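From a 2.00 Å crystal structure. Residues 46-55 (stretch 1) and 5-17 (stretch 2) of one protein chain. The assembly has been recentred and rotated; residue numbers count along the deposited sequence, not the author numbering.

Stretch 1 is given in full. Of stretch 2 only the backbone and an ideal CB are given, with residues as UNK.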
# COMPACT_ATOMS: atom_id res chain seq x y z
N GLU A 46 -2.56 9.86 7.13
CA GLU A 46 -1.12 9.67 6.96
C GLU A 46 -0.82 8.74 5.79
O GLU A 46 0.08 8.99 4.98
CB GLU A 46 -0.53 9.11 8.25
CG GLU A 46 -0.46 10.14 9.37
CD GLU A 46 -0.32 9.51 10.74
OE1 GLU A 46 0.30 8.43 10.84
OE2 GLU A 46 -0.81 10.12 11.72
N ASN A 47 -1.57 7.65 5.69
CA ASN A 47 -1.35 6.70 4.63
C ASN A 47 -1.81 7.22 3.28
O ASN A 47 -1.29 6.81 2.22
CB ASN A 47 -1.99 5.37 5.01
CG ASN A 47 -1.11 4.60 5.96
OD1 ASN A 47 0.03 4.29 5.64
ND2 ASN A 47 -1.62 4.31 7.16
N ASP A 48 -2.74 8.16 3.32
CA ASP A 48 -3.22 8.78 2.11
C ASP A 48 -2.06 9.59 1.54
O ASP A 48 -1.81 9.55 0.33
CB ASP A 48 -4.40 9.70 2.43
CG ASP A 48 -4.91 10.43 1.21
OD1 ASP A 48 -4.29 11.44 0.82
OD2 ASP A 48 -5.93 9.99 0.62
N GLU A 49 -1.36 10.32 2.41
CA GLU A 49 -0.22 11.14 1.98
C GLU A 49 0.88 10.25 1.44
O GLU A 49 1.48 10.55 0.41
CB GLU A 49 0.34 11.96 3.14
CG GLU A 49 -0.59 13.03 3.67
CD GLU A 49 0.01 13.77 4.86
OE1 GLU A 49 1.11 14.35 4.71
OE2 GLU A 49 -0.62 13.77 5.94
N LEU A 50 1.16 9.18 2.16
CA LEU A 50 2.20 8.23 1.76
C LEU A 50 1.88 7.64 0.37
O LEU A 50 2.73 7.64 -0.51
CB LEU A 50 2.30 7.11 2.79
CG LEU A 50 3.21 5.90 2.52
CD1 LEU A 50 4.59 6.37 2.13
CD2 LEU A 50 3.25 5.02 3.76
N ALA A 51 0.66 7.15 0.20
CA ALA A 51 0.24 6.54 -1.06
C ALA A 51 0.34 7.49 -2.25
O ALA A 51 0.75 7.09 -3.34
CB ALA A 51 -1.20 6.01 -0.94
N ALA A 52 -0.03 8.75 -2.04
CA ALA A 52 0.01 9.76 -3.10
C ALA A 52 1.44 10.06 -3.56
O ALA A 52 1.72 10.11 -4.76
CB ALA A 52 -0.69 11.05 -2.63
N ARG A 53 2.34 10.26 -2.60
CA ARG A 53 3.73 10.55 -2.91
C ARG A 53 4.40 9.35 -3.58
O ARG A 53 5.25 9.51 -4.46
CB ARG A 53 4.48 10.91 -1.63
CG ARG A 53 3.89 12.11 -0.91
CD ARG A 53 4.45 12.29 0.48
NE ARG A 53 3.70 13.31 1.21
CZ ARG A 53 3.92 13.63 2.48
NH1 ARG A 53 4.87 13.00 3.17
NH2 ARG A 53 3.18 14.57 3.06
N TRP A 54 4.01 8.15 -3.15
CA TRP A 54 4.56 6.92 -3.71
C TRP A 54 4.14 6.81 -5.17
O TRP A 54 4.98 6.59 -6.04
CB TRP A 54 4.04 5.71 -2.94
CG TRP A 54 4.47 4.42 -3.52
CD1 TRP A 54 5.68 3.80 -3.35
CD2 TRP A 54 3.71 3.58 -4.40
NE1 TRP A 54 5.72 2.63 -4.07
CE2 TRP A 54 4.52 2.47 -4.72
CE3 TRP A 54 2.42 3.66 -4.95
CZ2 TRP A 54 4.08 1.45 -5.57
CZ3 TRP A 54 1.98 2.65 -5.79
CH2 TRP A 54 2.81 1.55 -6.10
N ALA A 55 2.84 6.96 -5.43
CA ALA A 55 2.30 6.87 -6.79
C ALA A 55 2.99 7.85 -7.74
O ALA A 55 3.38 7.48 -8.86
CB ALA A 55 0.79 7.12 -6.78
N UNK A 5 14.13 6.97 -2.25
CA UNK A 5 12.95 7.46 -1.55
C UNK A 5 11.73 6.60 -1.89
O UNK A 5 10.94 6.23 -1.02
CB UNK A 5 12.69 8.92 -1.91
N UNK A 6 11.60 6.28 -3.18
CA UNK A 6 10.48 5.47 -3.64
C UNK A 6 10.53 4.12 -2.95
O UNK A 6 9.53 3.64 -2.43
CB UNK A 6 10.50 5.30 -5.16
N UNK A 7 11.72 3.52 -2.96
CA UNK A 7 11.94 2.22 -2.35
C UNK A 7 11.55 2.22 -0.86
O UNK A 7 10.87 1.30 -0.38
CB UNK A 7 13.41 1.81 -2.51
N UNK A 8 11.97 3.25 -0.13
CA UNK A 8 11.63 3.33 1.29
C UNK A 8 10.13 3.43 1.44
O UNK A 8 9.54 2.75 2.28
CB UNK A 8 12.32 4.52 1.96
N UNK A 9 9.50 4.27 0.62
CA UNK A 9 8.05 4.42 0.68
C UNK A 9 7.37 3.11 0.33
O UNK A 9 6.33 2.78 0.89
CB UNK A 9 7.58 5.53 -0.26
N UNK A 10 7.96 2.37 -0.60
CA UNK A 10 7.40 1.08 -0.99
C UNK A 10 7.44 0.10 0.19
O UNK A 10 6.46 -0.58 0.47
CB UNK A 10 8.16 0.51 -2.19
N UNK A 11 8.58 0.04 0.88
CA UNK A 11 8.71 -0.87 2.01
C UNK A 11 7.81 -0.45 3.16
O UNK A 11 7.31 -1.30 3.90
CB UNK A 11 10.17 -0.93 2.48
N UNK A 12 7.61 0.85 3.31
CA UNK A 12 6.75 1.39 4.36
C UNK A 12 5.31 0.93 4.11
O UNK A 12 4.63 0.48 5.02
CB UNK A 12 6.84 2.92 4.41
N UNK A 13 4.85 1.05 2.86
CA UNK A 13 3.49 0.63 2.52
C UNK A 13 3.32 -0.88 2.69
O UNK A 13 2.26 -1.35 3.11
CB UNK A 13 3.15 1.04 1.08
N UNK A 14 4.35 -1.65 2.36
CA UNK A 14 4.27 -3.10 2.50
C UNK A 14 4.06 -3.43 3.97
O UNK A 14 3.22 -4.26 4.32
CB UNK A 14 5.53 -3.78 1.96
N UNK A 15 4.81 -2.76 4.83
CA UNK A 15 4.67 -3.00 6.26
C UNK A 15 3.28 -2.56 6.75
O UNK A 15 2.63 -3.27 7.52
CB UNK A 15 5.77 -2.26 7.03
N UNK A 16 2.82 -1.40 6.30
CA UNK A 16 1.49 -0.91 6.68
C UNK A 16 0.45 -1.96 6.30
O UNK A 16 -0.46 -2.26 7.07
CB UNK A 16 1.18 0.43 6.01
N UNK A 17 0.60 -2.52 5.09
CA UNK A 17 -0.32 -3.54 4.60
C UNK A 17 -0.25 -4.85 5.40
O UNK A 17 -1.28 -5.43 5.73
CB UNK A 17 -0.03 -3.82 3.13

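Stretch 2 is helical throughout, with phi -56° to -70° and psi -32° to -49°, and its axis crosses that of stretch 1 at 140° between N-to-C directions, 9.7 Å apart at closest approach.

At position 5 the ideal CB has nothing of stretch 1 within 5.5 Å, so many side chains would do; it is Thr-5, which makes no contact. Position 6 points sideways, its ideal CB 5.4 Å from CD1 of Trp-54. A side chain long enough to bridge that gap is suited, preferably an apolar one such as leucine, isoleucine or methionine. Leu-6 brings CD2 to 3.5 Å from Trp-54 CD1. Positions 7 and 8 meet no part of stretch 1 and leave the choice open; they are Leu-7 and Glu-8.

Position 9 points toward stretch 1, with its ideal CB 3.9 Å from Leu-50 CD1 and 4.0 Å from Trp-54 CD1. A flexible apolar chain could run on past both toward the aliphatic part of Arg-53. Selenomethionine Met-9 does so: its CB packs on Leu-50 and the indole edge, while its CE lies 3.8 Å from Arg-53 CB. At position 10 the ideal CB is 3.7 Å from Trp-54 NE1, a donor in need of an acceptor. Serine or threonine would fit, as might a short amide or acid. OG1 of Thr-10 (chi1 m) accepts a hydrogen bond from Trp-54 NE1 at 2.9 Å, and the same OG1 donates to Leu-6 O at 2.8 Å.

Position 11 is out of reach and tolerant; it is Glu-11. Position 12 points toward stretch 1, its ideal CB 4.2 Å from Leu-50 CD2, where an apolar or a long polar chain could lie. Gln-12, with chi1 and chi2 both t, brings NE2 to 3.6 Å from Leu-50 CD2.

Position 13 also points toward stretch 1, but its ideal CB stands 4.8 Å from Leu-50 CD2, leaving room for a long apolar chain between Leu-50, Ala-51 and the indole. Selenomethionine Met-13 fills it: CG is 3.7 Å from Leu-50 CG, CE is 4.2 Å from Ala-51 CB, and SE sits over one indole face, 3.4 Å from Trp-54 CG. Together with residues 6, 9 and 10 it forms the hole that receives Trp-54.

At 14 and 15 the ideal CB has nothing of stretch 1 within 5.5 Å, so stretch 1 sets no limit; they are Ile-14 and Glu-15. Position 16 points toward stretch 1, its ideal CB 4.0 Å from Asn-47 OD1; a compact apolar or small polar residue suits. Val-16 places CG2 3.5 Å from Asn-47 OD1. Position 17 is likewise out of reach and undetermined by stretch 1; it is Ala-17.

Stretch 2 (5-17) TLLEMTEQMIEVA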
# COMPACT_ATOMS: atom_id res chain seq x y z
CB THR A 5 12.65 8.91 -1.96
OG1 THR A 5 13.81 9.72 -1.72
CG2 THR A 5 11.48 9.46 -1.17
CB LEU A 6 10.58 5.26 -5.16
CG LEU A 6 9.38 5.63 -6.04
CD1 LEU A 6 9.69 5.18 -7.47
CD2 LEU A 6 8.10 4.97 -5.53
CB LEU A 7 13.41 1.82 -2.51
CG LEU A 7 13.80 0.46 -1.93
CD1 LEU A 7 13.16 -0.65 -2.77
CD2 LEU A 7 15.33 0.32 -1.93
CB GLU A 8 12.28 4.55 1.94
CG GLU A 8 13.80 4.54 1.90
CD GLU A 8 14.40 5.69 2.69
OE1 GLU A 8 14.06 6.85 2.39
OE2 GLU A 8 15.21 5.42 3.61
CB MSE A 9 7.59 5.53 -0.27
CG MSE A 9 7.98 6.92 0.19
SE MSE A 9 7.25 8.23 -1.01
CE MSE A 9 7.69 9.82 0.00
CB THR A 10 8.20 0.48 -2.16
OG1 THR A 10 8.15 1.36 -3.28
CG2 THR A 10 7.62 -0.89 -2.56
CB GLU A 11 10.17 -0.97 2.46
CG GLU A 11 11.07 -1.72 1.47
CD GLU A 11 11.04 -3.25 1.62
OE1 GLU A 11 10.00 -3.82 2.03
OE2 GLU A 11 12.07 -3.90 1.31
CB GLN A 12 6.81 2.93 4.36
CG GLN A 12 6.48 3.58 5.68
CD GLN A 12 6.70 5.08 5.68
OE1 GLN A 12 7.73 5.58 5.21
NE2 GLN A 12 5.73 5.82 6.21
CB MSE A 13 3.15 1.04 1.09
CG MSE A 13 2.94 2.54 0.94
SE MSE A 13 2.69 3.11 -0.89
CE MSE A 13 0.91 2.40 -1.19
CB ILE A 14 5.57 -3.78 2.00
CG1 ILE A 14 5.67 -3.63 0.49
CG2 ILE A 14 5.60 -5.28 2.41
CD1 ILE A 14 7.01 -4.10 -0.09
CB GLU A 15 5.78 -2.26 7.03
CG GLU A 15 5.77 -2.58 8.53
CD GLU A 15 6.90 -1.91 9.32
OE1 GLU A 15 7.92 -1.49 8.70
OE2 GLU A 15 6.78 -1.82 10.57
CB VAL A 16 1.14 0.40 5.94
CG1 VAL A 16 -0.36 0.72 6.10
CG2 VAL A 16 1.99 1.54 6.47
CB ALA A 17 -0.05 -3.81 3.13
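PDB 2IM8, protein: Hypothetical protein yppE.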